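Local coordinates for uncharacterized protein (Mycobacterium tuberculosis, PDB 6Y56), which is a nucleotidyltransferase toxin (MenT4) of the AbiEii family that probably blocks growth by modifying tRNA acceptor stems, at residues L31-L34 with L35-T38; G88-G92 with G93-G97; A251-A254 with R255-R259; T264-A268 with D269-W273. All coordinates share one frame; numbering follows the deposited sequence.

Contact 1: L31-L34 with L35-T38; sequences LLYL and LSQT
Leu-31 and Leu-32 hand their carbonyl oxygens to the amides of Leu-35 and Ser-36, the i to i+4 pattern of an alpha helix, with Leu-35 N to Leu-31 O at 2.9 Å and an N-H...O angle of 167°. At Gln-37 the pattern persists but slackens: its amide bonds to Tyr-33 O at 3.1 Å and, weakly, also to Leu-34 O. Two hydroxyls join in. Ser-36 OG donates to Tyr-33 O at 2.7 Å, giving that oxygen two donors, and Thr-38 OG1 donates to Leu-34 O at 3.1 Å. A chi1 of 74° sets the serine oxygen between its own N and carbonyl carbon, from where it reaches back one turn. Short hydroxyl side chains suit this place, where a carbonyl of the preceding turn lies close by. Tyr-33 and Gln-37 also pair by a CH-pi contact: Gln-37 CG lies over one face of the ring, 4.1 Å from its centroid, and the amide and ring planes are 6° apart, nearly parallel. The bend at chi2 of the glutamine turns the amide along the ring toward Tyr-33 OH. On the buried side Leu-31 and Leu-35 point the same way, flank to flank, and Leu-31 CD2 meets Leu-35 CD1 at 3.6 Å. Their branched apolar ends pack on Leu-69 and Phe-71 of strand 68-72 and on helix 76-86, while Tyr-33 stacks on Phe-153. One side of this part of helix 19-38 is apolar and buried and the other polar, the amphipathic pattern of a helix laid against a sheet, here in what is probably a nucleotidyltransferase-type fold.

Contact 2: G88-G92 with G93-G97; sequences GARVG and GFEFG
A tight beta hairpin joins 88-92 to 93-97 at the edge of the mixed sheet, strand 90-91 turning back into strand 94-100 through a type II' turn from Val-91 to Phe-94. Val-91 and Phe-94 are the hydrogen-bonded pair: Val-91 N reaches Phe-94 O at 2.9 Å, and Phe-94 N returns a bond of 3.1 Å to Val-91 O. Arg-90 and Glu-95 form the non-hydrogen-bonded pair next to it, followed by Phe-96 N to Ala-89 O at 2.9 Å. Glycine suits the first corner, since Gly-92 has a positive phi of 58° and a side chain there would crowd Gly-93 N. Arg-90 bends at chi3 and curls back over the turn, so that NH2 donates to Gly-92 O at 3.0 Å, on a lone pair and in the guanidinium plane. Its NH1 makes a long salt bridge of 3.6 Å to Glu-95 OE1, the two flat groups turned 64° apart; water 1 links the same two atoms with shorter bonds. The same carboxylate oxygen pairs with Arg-113 of strand 107-114. On the other face, the apolar side chains of Val-91 and Phe-96 meet, CG2 to CE2 at 4.0 Å. That face turns to helix 19-38: Val-91 touches Leu-34, while the ring of Phe-94 packs on Val-26 and Ala-27, and strand 107-114 continues the sheet beyond 94-100.

Contact 3: A251-A254 with R255-R259; sequences AWEA and RVRKR
Glu-253 OE1 is gripped from two sides of the sequence, by Arg-257 NE at 2.7 Å and by the backbone N of Arg-230. The first bond belongs to an i to i+4 salt bridge along helix 249-259, whose backbone shows regular alpha-helical bonding, such as Val-256 N to Trp-252 O at 2.9 Å. Arginine suits the place because its side-on edge offers two N-H groups to the two carboxylate oxygens: NE serves OE1 and NH2 serves OE2 at 2.8 Å. The bond from NE is nearly straight, 172° at the hydrogen, though it meets OE1 on the syn side and 26° out of the carboxylate plane; the planes of the two groups are 31° apart. The bend at chi3 leans the arginine back toward residue 253, where its NE edge faces the carboxylate. The paired guanidinium probably balances the charge of this buried carboxylate, and gripping both oxygens should restrict its rotation. Elsewhere on the helix, Trp-252 and Val-256 suit burial and pack on helix 180-189, the indole meeting Tyr-184 edge-to-face, whereas Arg-255 sends NH1 to Asn-187 O. Close to the backbone, Val-256 CG2 rests 3.3 Å from Trp-252 O.

Contact 4: T264-A268 with D269-W273; sequences TDLDA and DEQRW
Asp-267 and Glu-270 make a capping box at the start of helix 268-273, each side chain bonding to the other's backbone amide. Among these hydrogen bonds, Glu-270 N meets Asp-267 OD1 at 2.8 Å, nearly straight at 173°, and Asp-267 N returns a bond of 3.0 Å to Glu-270 OE1 from above the carboxylate plane. With a chi1 of 67° the short aspartate brings OD1 forward to the amide of Glu-270, one of the first-turn amides that lack a carbonyl partner of a preceding turn. Gln-271 ties the preceding loop to the helix: its NE2 donates to Leu-266 O at 2.9 Å, the acceptor in the amide plane but the donor above the carbonyl plane. Charge comes next. The two box carboxylates stack, planes 21° apart, with Asp-267 OD1 only 3.6 Å from Glu-270 OE1; such a pair should cost energy, which Arg-201 of helix 196-212 probably repays, as it bridges to Asp-267 OD2 and Glu-270 OE2. Within the helix, Arg-272 NH2 bonds to Asp-269 OD1 at 2.7 Å, and its NE pairs with Glu-283. Apolar contact is small: Leu-266 lies against Val-204 and Val-223, suited to the inner side of the loop. Its CB also touches the aliphatic part of Gln-271, CB to CG at 3.7 Å.

Contacts 1 and 2 belong together: both lie on the same side of the chain's centre, where helix 19-38 meets the hairpin at the sheet edge, and they touch directly, with Leu-34 CD2 against Ala-89 CB at 3.6 Å. Contacts 3 and 4 lie on the opposite side from them, on helix 249-259 and at the start of the next helix, 268-273, about 8 Å apart at their nearest atoms. Contacts 1 and 3 run along partly buried helices; contacts 2 and 4 are at the surface. Chemistry follows place: contact 1 combines hydroxyl and backbone bonds with leucines turned to the sheet, contact 2 relies on backbone ladder bonds, and contacts 3 and 4 on carboxylates, one paired within its helix, the others capping one.

Contact 1: L31-L34 with L35-T38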
loop_
_atom_site.group_PDB
_atom_site.type_symbol
_atom_site.label_atom_id
_atom_site.label_comp_id
_atom_site.label_asym_id
_atom_site.label_seq_id
_atom_site.Cartn_x
_atom_site.Cartn_y
_atom_site.Cartn_z
ATOM N N LEU A 31 -7.158 -7.051 12.907
ATOM C CA LEU A 31 -6.167 -6.134 13.462
ATOM C C LEU A 31 -6.589 -4.689 13.249
ATOM O O LEU A 31 -6.479 -3.858 14.160
ATOM C CB LEU A 31 -4.804 -6.400 12.815
ATOM C CG LEU A 31 -3.575 -5.594 13.268
ATOM C CD1 LEU A 31 -2.303 -6.313 12.901
ATOM C CD2 LEU A 31 -3.519 -4.199 12.630
ATOM N N LEU A 32 -7.089 -4.374 12.053
ATOM C CA LEU A 32 -7.537 -3.015 11.771
ATOM C C LEU A 32 -8.729 -2.639 12.641
ATOM O O LEU A 32 -8.825 -1.498 13.111
ATOM C CB LEU A 32 -7.838 -2.873 10.278
ATOM C CG LEU A 32 -6.596 -2.906 9.374
ATOM C CD1 LEU A 32 -6.986 -3.179 7.919
ATOM C CD2 LEU A 32 -5.820 -1.607 9.482
ATOM N N TYR A 33 -9.616 -3.596 12.913
ATOM C CA TYR A 33 -10.702 -3.342 13.856
ATOM C C TYR A 33 -10.151 -2.994 15.234
ATOM O O TYR A 33 -10.570 -2.015 15.860
ATOM C CB TYR A 33 -11.610 -4.572 13.942
ATOM C CG TYR A 33 -12.694 -4.442 15.000
ATOM C CD1 TYR A 33 -13.745 -3.553 14.832
ATOM C CD2 TYR A 33 -12.656 -5.195 16.167
ATOM C CE1 TYR A 33 -14.737 -3.416 15.787
ATOM C CE2 TYR A 33 -13.657 -5.062 17.129
ATOM C CZ TYR A 33 -14.680 -4.169 16.928
ATOM O OH TYR A 33 -15.672 -4.034 17.873
ATOM N N LEU A 34 -9.201 -3.783 15.728
ATOM C CA LEU A 34 -8.596 -3.481 17.022
ATOM C C LEU A 34 -8.010 -2.074 17.051
ATOM O O LEU A 34 -8.265 -1.299 17.979
ATOM C CB LEU A 34 -7.512 -4.513 17.314
ATOM C CG LEU A 34 -6.630 -4.161 18.510
ATOM C CD1 LEU A 34 -7.399 -4.371 19.806
ATOM C CD2 LEU A 34 -5.333 -4.957 18.469
ATOM N N LEU A 35 -7.226 -1.719 16.033
ATOM C CA LEU A 35 -6.634 -0.386 15.995
ATOM C C LEU A 35 -7.710 0.687 15.998
ATOM O O LEU A 35 -7.574 1.714 16.675
ATOM C CB LEU A 35 -5.762 -0.228 14.751
ATOM C CG LEU A 35 -4.494 -1.084 14.698
ATOM C CD1 LEU A 35 -3.666 -0.696 13.486
ATOM C CD2 LEU A 35 -3.652 -0.951 15.962
ATOM N N SER A 36 -8.801 0.462 15.259
ATOM C CA SER A 36 -9.833 1.486 15.157
ATOM C C SER A 36 -10.520 1.713 16.492
ATOM O O SER A 36 -11.054 2.799 16.739
ATOM C CB SER A 36 -10.874 1.094 14.116
ATOM O OG SER A 36 -11.724 0.054 14.586
ATOM N N GLN A 37 -10.529 0.703 17.350
ATOM C CA GLN A 37 -11.164 0.840 18.650
ATOM C C GLN A 37 -10.275 1.515 19.680
ATOM O O GLN A 37 -10.786 1.927 20.728
ATOM C CB GLN A 37 -11.589 -0.532 19.179
ATOM C CG GLN A 37 -12.768 -1.154 18.435
ATOM C CD GLN A 37 -14.109 -0.528 18.814
ATOM O OE1 GLN A 37 -14.704 0.219 18.035
ATOM N NE2 GLN A 37 -14.591 -0.839 20.014
ATOM N N THR A 38 -8.979 1.649 19.419
ATOM C CA THR A 38 -8.016 2.025 20.447
ATOM C C THR A 38 -7.178 3.246 20.093
ATOM O O THR A 38 -6.862 4.043 20.980
ATOM C CB THR A 38 -7.075 0.838 20.727
ATOM O OG1 THR A 38 -7.826 -0.380 20.868
ATOM C CG2 THR A 38 -6.262 1.082 21.980
#

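Contact 2: G88-G92 with G93-G97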
loop_
_atom_site.group_PDB
_atom_site.type_symbol
_atom_site.label_atom_id
_atom_site.label_comp_id
_atom_site.label_asym_id
_atom_site.label_seq_id
_atom_site.Cartn_x
_atom_site.Cartn_y
_atom_site.Cartn_z
ATOM N N GLY A 88 1.120 -9.096 20.790
ATOM C CA GLY A 88 0.468 -9.869 21.824
ATOM C C GLY A 88 -1.038 -9.731 21.870
ATOM O O GLY A 88 -1.673 -10.394 22.698
ATOM N N ALA A 89 -1.624 -8.904 21.010
ATOM C CA ALA A 89 -3.057 -8.656 21.045
ATOM C C ALA A 89 -3.834 -9.865 20.541
ATOM O O ALA A 89 -3.379 -10.618 19.670
ATOM C CB ALA A 89 -3.407 -7.448 20.170
ATOM N N ARG A 90 -5.032 -10.026 21.082
ATOM C CA ARG A 90 -5.989 -11.003 20.603
ATOM C C ARG A 90 -7.238 -10.265 20.144
ATOM O O ARG A 90 -7.659 -9.282 20.763
ATOM C CB ARG A 90 -6.337 -12.017 21.705
ATOM C CG ARG A 90 -7.532 -12.894 21.380
ATOM C CD ARG A 90 -7.657 -14.089 22.331
ATOM N NE ARG A 90 -6.471 -14.933 22.275
ATOM C CZ ARG A 90 -6.238 -15.834 21.331
ATOM N NH1 ARG A 90 -5.122 -16.551 21.360
ATOM N NH2 ARG A 90 -7.119 -16.022 20.358
ATOM N N VAL A 91 -7.788 -10.695 19.011
ATOM C CA VAL A 91 -9.077 -10.212 18.538
ATOM C C VAL A 91 -9.845 -11.469 18.189
ATOM O O VAL A 91 -9.569 -12.104 17.168
ATOM C CB VAL A 91 -8.960 -9.284 17.324
ATOM C CG1 VAL A 91 -10.339 -8.799 16.911
ATOM C CG2 VAL A 91 -8.038 -8.105 17.621
ATOM N N GLY A 92 -10.764 -11.863 19.066
ATOM C CA GLY A 92 -11.445 -13.129 18.875
ATOM C C GLY A 92 -10.438 -14.260 18.813
ATOM O O GLY A 92 -9.573 -14.404 19.684
ATOM N N GLY A 93 -10.527 -15.056 17.754
ATOM C CA GLY A 93 -9.667 -16.211 17.592
ATOM C C GLY A 93 -8.233 -15.904 17.195
ATOM O O GLY A 93 -7.392 -16.804 17.263
ATOM N N PHE A 94 -7.933 -14.677 16.773
ATOM C CA PHE A 94 -6.599 -14.361 16.273
ATOM C C PHE A 94 -5.717 -13.785 17.369
ATOM O O PHE A 94 -6.157 -12.941 18.156
ATOM C CB PHE A 94 -6.657 -13.326 15.149
ATOM C CG PHE A 94 -7.277 -13.833 13.881
ATOM C CD1 PHE A 94 -6.534 -14.565 12.959
ATOM C CD2 PHE A 94 -8.617 -13.590 13.627
ATOM C CE1 PHE A 94 -7.121 -15.032 11.787
ATOM C CE2 PHE A 94 -9.209 -14.049 12.458
ATOM C CZ PHE A 94 -8.464 -14.768 11.538
ATOM N N GLU A 95 -4.454 -14.197 17.371
ATOM C CA GLU A 95 -3.408 -13.576 18.168
ATOM C C GLU A 95 -2.363 -13.022 17.219
ATOM O O GLU A 95 -2.054 -13.644 16.197
ATOM C CB GLU A 95 -2.740 -14.591 19.108
ATOM C CG GLU A 95 -1.789 -13.951 20.117
ATOM C CD GLU A 95 -1.019 -14.978 20.930
ATOM O OE1 GLU A 95 -1.521 -16.109 21.093
ATOM O OE2 GLU A 95 0.090 -14.650 21.404
ATOM N N PHE A 96 -1.825 -11.855 17.560
ATOM C CA PHE A 96 -0.888 -11.140 16.709
ATOM C C PHE A 96 0.439 -10.949 17.418
ATOM O O PHE A 96 0.501 -10.833 18.642
ATOM C CB PHE A 96 -1.442 -9.768 16.344
ATOM C CG PHE A 96 -2.749 -9.841 15.609
ATOM C CD1 PHE A 96 -2.773 -9.954 14.224
ATOM C CD2 PHE A 96 -3.952 -9.851 16.292
ATOM C CE1 PHE A 96 -3.970 -10.036 13.538
ATOM C CE2 PHE A 96 -5.156 -9.931 15.594
ATOM C CZ PHE A 96 -5.158 -10.032 14.224
ATOM N N GLY A 97 1.497 -10.901 16.628
ATOM C CA GLY A 97 2.803 -10.528 17.138
ATOM C C GLY A 97 3.548 -9.776 16.060
ATOM O O GLY A 97 3.353 -10.017 14.863
HETATM O O HOH W 1 -2.832 -16.839 23.338
#

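Contact 3: A251-A254 with R255-R259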
loop_
_atom_site.group_PDB
_atom_site.type_symbol
_atom_site.label_atom_id
_atom_site.label_comp_id
_atom_site.label_asym_id
_atom_site.label_seq_id
_atom_site.Cartn_x
_atom_site.Cartn_y
_atom_site.Cartn_z
ATOM N N ALA A 251 0.185 -8.525 -20.188
ATOM C CA ALA A 251 -0.994 -7.683 -20.363
ATOM C C ALA A 251 -0.963 -6.487 -19.417
ATOM O O ALA A 251 -1.257 -5.354 -19.823
ATOM C CB ALA A 251 -2.264 -8.506 -20.159
ATOM N N TRP A 252 -0.601 -6.716 -18.152
ATOM C CA TRP A 252 -0.526 -5.618 -17.192
ATOM C C TRP A 252 0.546 -4.608 -17.586
ATOM O O TRP A 252 0.316 -3.394 -17.531
ATOM C CB TRP A 252 -0.231 -6.165 -15.796
ATOM C CG TRP A 252 -1.225 -7.149 -15.263
ATOM C CD1 TRP A 252 -2.507 -7.346 -15.680
ATOM C CD2 TRP A 252 -0.994 -8.089 -14.212
ATOM N NE1 TRP A 252 -3.092 -8.349 -14.946
ATOM C CE2 TRP A 252 -2.178 -8.829 -14.044
ATOM C CE3 TRP A 252 0.109 -8.386 -13.410
ATOM C CZ2 TRP A 252 -2.298 -9.835 -13.085
ATOM C CZ3 TRP A 252 -0.009 -9.378 -12.455
ATOM C CH2 TRP A 252 -1.199 -10.099 -12.315
ATOM N N GLU A 253 1.739 -5.090 -17.948
ATOM C CA GLU A 253 2.821 -4.186 -18.327
ATOM C C GLU A 253 2.410 -3.307 -19.497
ATOM O O GLU A 253 2.681 -2.101 -19.502
ATOM C CB GLU A 253 4.074 -4.988 -18.680
ATOM C CG GLU A 253 5.339 -4.148 -18.831
ATOM C CD GLU A 253 5.492 -3.527 -20.221
ATOM O OE1 GLU A 253 6.277 -2.566 -20.354
ATOM O OE2 GLU A 253 4.827 -3.991 -21.169
ATOM N N ALA A 254 1.748 -3.896 -20.495
ATOM C CA ALA A 254 1.337 -3.131 -21.666
ATOM C C ALA A 254 0.291 -2.087 -21.308
ATOM O O ALA A 254 0.385 -0.938 -21.756
ATOM C CB ALA A 254 0.815 -4.070 -22.753
ATOM N N ARG A 255 -0.718 -2.465 -20.509
ATOM C CA ARG A 255 -1.762 -1.510 -20.157
ATOM C C ARG A 255 -1.203 -0.372 -19.316
ATOM O O ARG A 255 -1.563 0.792 -19.522
ATOM C CB ARG A 255 -2.924 -2.183 -19.416
ATOM C CG ARG A 255 -4.087 -1.211 -19.187
ATOM C CD ARG A 255 -4.987 -1.574 -18.019
ATOM N NE ARG A 255 -6.021 -2.526 -18.412
ATOM C CZ ARG A 255 -6.859 -3.110 -17.563
ATOM N NH1 ARG A 255 -6.796 -2.832 -16.267
ATOM N NH2 ARG A 255 -7.767 -3.970 -18.012
ATOM N N VAL A 256 -0.321 -0.692 -18.367
ATOM C CA VAL A 256 0.259 0.335 -17.500
ATOM C C VAL A 256 1.133 1.284 -18.314
ATOM O O VAL A 256 1.012 2.508 -18.215
ATOM C CB VAL A 256 1.023 -0.328 -16.334
ATOM C CG1 VAL A 256 1.940 0.675 -15.611
ATOM C CG2 VAL A 256 0.044 -0.971 -15.353
ATOM N N ARG A 257 2.013 0.732 -19.149
ATOM C CA ARG A 257 2.896 1.574 -19.950
ATOM C C ARG A 257 2.103 2.507 -20.858
ATOM O O ARG A 257 2.471 3.676 -21.031
ATOM C CB ARG A 257 3.844 0.693 -20.762
ATOM C CG ARG A 257 4.751 1.463 -21.710
ATOM C CD ARG A 257 5.992 0.656 -22.063
ATOM N NE ARG A 257 5.696 -0.754 -22.286
ATOM C CZ ARG A 257 5.244 -1.248 -23.431
ATOM N NH1 ARG A 257 5.033 -0.442 -24.465
ATOM N NH2 ARG A 257 4.999 -2.547 -23.544
ATOM N N LYS A 258 1.011 2.014 -21.451
ATOM C CA LYS A 258 0.194 2.859 -22.314
ATOM C C LYS A 258 -0.572 3.903 -21.514
ATOM O O LYS A 258 -0.604 5.083 -21.882
ATOM C CB LYS A 258 -0.786 2.004 -23.105
ATOM C CG LYS A 258 -1.619 2.805 -24.076
ATOM C CD LYS A 258 -2.513 1.879 -24.839
ATOM C CE LYS A 258 -3.363 2.693 -25.794
ATOM N NZ LYS A 258 -4.286 1.843 -26.596
ATOM N N ARG A 259 -1.218 3.483 -20.427
ATOM C CA ARG A 259 -2.082 4.407 -19.701
ATOM C C ARG A 259 -1.295 5.557 -19.095
ATOM O O ARG A 259 -1.799 6.685 -19.032
ATOM C CB ARG A 259 -2.842 3.674 -18.589
ATOM C CG ARG A 259 -3.770 4.579 -17.756
ATOM C CD ARG A 259 -4.889 5.149 -18.622
ATOM N NE ARG A 259 -5.718 6.165 -17.971
ATOM C CZ ARG A 259 -5.449 7.467 -17.987
ATOM N NH1 ARG A 259 -4.349 7.913 -18.582
ATOM N NH2 ARG A 259 -6.273 8.329 -17.401
#

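Contact 4: T264-A268 with D269-W273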
loop_
_atom_site.group_PDB
_atom_site.type_symbol
_atom_site.label_atom_id
_atom_site.label_comp_id
_atom_site.label_asym_id
_atom_site.label_seq_id
_atom_site.Cartn_x
_atom_site.Cartn_y
_atom_site.Cartn_z
ATOM N N THR A 264 4.875 11.663 -19.351
ATOM C CA THR A 264 5.878 12.312 -20.183
ATOM C C THR A 264 5.674 13.813 -20.263
ATOM O O THR A 264 6.637 14.544 -20.526
ATOM C CB THR A 264 5.882 11.683 -21.580
ATOM O OG1 THR A 264 7.148 11.919 -22.194
ATOM C CG2 THR A 264 4.778 12.254 -22.441
ATOM N N ASP A 265 4.456 14.292 -20.032
ATOM C CA ASP A 265 4.138 15.705 -20.201
ATOM C C ASP A 265 4.498 16.527 -18.970
ATOM O O ASP A 265 3.703 17.344 -18.496
ATOM C CB ASP A 265 2.670 15.876 -20.601
ATOM C CG ASP A 265 2.336 15.170 -21.903
ATOM O OD1 ASP A 265 3.215 15.113 -22.794
ATOM O OD2 ASP A 265 1.199 14.666 -22.038
ATOM N N LEU A 266 5.715 16.330 -18.466
ATOM C CA LEU A 266 6.213 17.125 -17.356
ATOM C C LEU A 266 6.268 18.592 -17.749
ATOM O O LEU A 266 6.722 18.935 -18.846
ATOM C CB LEU A 266 7.624 16.663 -16.992
ATOM C CG LEU A 266 7.786 15.209 -16.561
ATOM C CD1 LEU A 266 9.250 14.899 -16.356
ATOM C CD2 LEU A 266 7.014 14.933 -15.279
ATOM N N ASP A 267 5.811 19.462 -16.851
ATOM C CA ASP A 267 5.902 20.890 -17.104
ATOM C C ASP A 267 7.299 21.399 -16.748
ATOM O O ASP A 267 8.173 20.639 -16.313
ATOM C CB ASP A 267 4.744 21.652 -16.446
ATOM C CG ASP A 267 4.784 21.629 -14.932
ATOM O OD1 ASP A 267 5.864 21.446 -14.341
ATOM O OD2 ASP A 267 3.704 21.815 -14.320
ATOM N N ALA A 268 7.521 22.706 -16.934
ATOM C CA ALA A 268 8.863 23.244 -16.734
ATOM C C ALA A 268 9.335 23.048 -15.296
ATOM O O ALA A 268 10.500 22.694 -15.059
ATOM C CB ALA A 268 8.911 24.722 -17.137
ATOM N N ASP A 269 8.445 23.261 -14.322
ATOM C CA ASP A 269 8.826 23.090 -12.921
ATOM C C ASP A 269 9.157 21.630 -12.621
ATOM O O ASP A 269 10.192 21.331 -12.015
ATOM C CB ASP A 269 7.700 23.571 -12.008
ATOM C CG ASP A 269 7.578 25.091 -11.963
ATOM O OD1 ASP A 269 8.553 25.798 -12.300
ATOM O OD2 ASP A 269 6.488 25.568 -11.574
ATOM N N GLU A 270 8.307 20.710 -13.081
ATOM C CA GLU A 270 8.541 19.285 -12.870
ATOM C C GLU A 270 9.863 18.838 -13.481
ATOM O O GLU A 270 10.595 18.037 -12.883
ATOM C CB GLU A 270 7.352 18.501 -13.434
ATOM C CG GLU A 270 6.116 18.669 -12.548
ATOM C CD GLU A 270 4.791 18.379 -13.227
ATOM O OE1 GLU A 270 4.751 18.075 -14.439
ATOM O OE2 GLU A 270 3.758 18.460 -12.526
ATOM N N GLN A 271 10.192 19.354 -14.669
ATOM C CA GLN A 271 11.453 18.989 -15.309
ATOM C C GLN A 271 12.652 19.478 -14.511
ATOM O O GLN A 271 13.683 18.798 -14.454
ATOM C CB GLN A 271 11.487 19.543 -16.729
ATOM C CG GLN A 271 10.497 18.858 -17.643
ATOM C CD GLN A 271 10.619 19.310 -19.081
ATOM O OE1 GLN A 271 11.722 19.572 -19.581
ATOM N NE2 GLN A 271 9.483 19.392 -19.768
ATOM N N ARG A 272 12.540 20.658 -13.902
ATOM C CA ARG A 272 13.597 21.148 -13.025
ATOM C C ARG A 272 13.719 20.272 -11.782
ATOM O O ARG A 272 14.826 19.871 -11.391
ATOM C CB ARG A 272 13.294 22.597 -12.645
ATOM C CG ARG A 272 14.312 23.232 -11.717
ATOM C CD ARG A 272 14.126 24.756 -11.611
ATOM N NE ARG A 272 12.925 25.113 -10.871
ATOM C CZ ARG A 272 11.779 25.466 -11.440
ATOM N NH1 ARG A 272 11.679 25.518 -12.761
ATOM N NH2 ARG A 272 10.730 25.766 -10.686
ATOM N N TRP A 273 12.586 19.950 -11.153
ATOM C CA TRP A 273 12.635 19.193 -9.909
ATOM C C TRP A 273 13.115 17.773 -10.136
ATOM O O TRP A 273 13.693 17.169 -9.222
ATOM C CB TRP A 273 11.268 19.212 -9.234
ATOM C CG TRP A 273 10.847 20.597 -8.886
ATOM C CD1 TRP A 273 11.661 21.650 -8.603
ATOM C CD2 TRP A 273 9.509 21.084 -8.803
ATOM N NE1 TRP A 273 10.908 22.777 -8.347
ATOM C CE2 TRP A 273 9.581 22.453 -8.476
ATOM C CE3 TRP A 273 8.251 20.498 -8.996
ATOM C CZ2 TRP A 273 8.439 23.241 -8.312
ATOM C CZ3 TRP A 273 7.120 21.281 -8.838
ATOM C CH2 TRP A 273 7.225 22.638 -8.496
HETATM O O HOH W 2 2.665 18.989 -16.213
HETATM O O HOH W 3 3.652 24.473 -13.251
#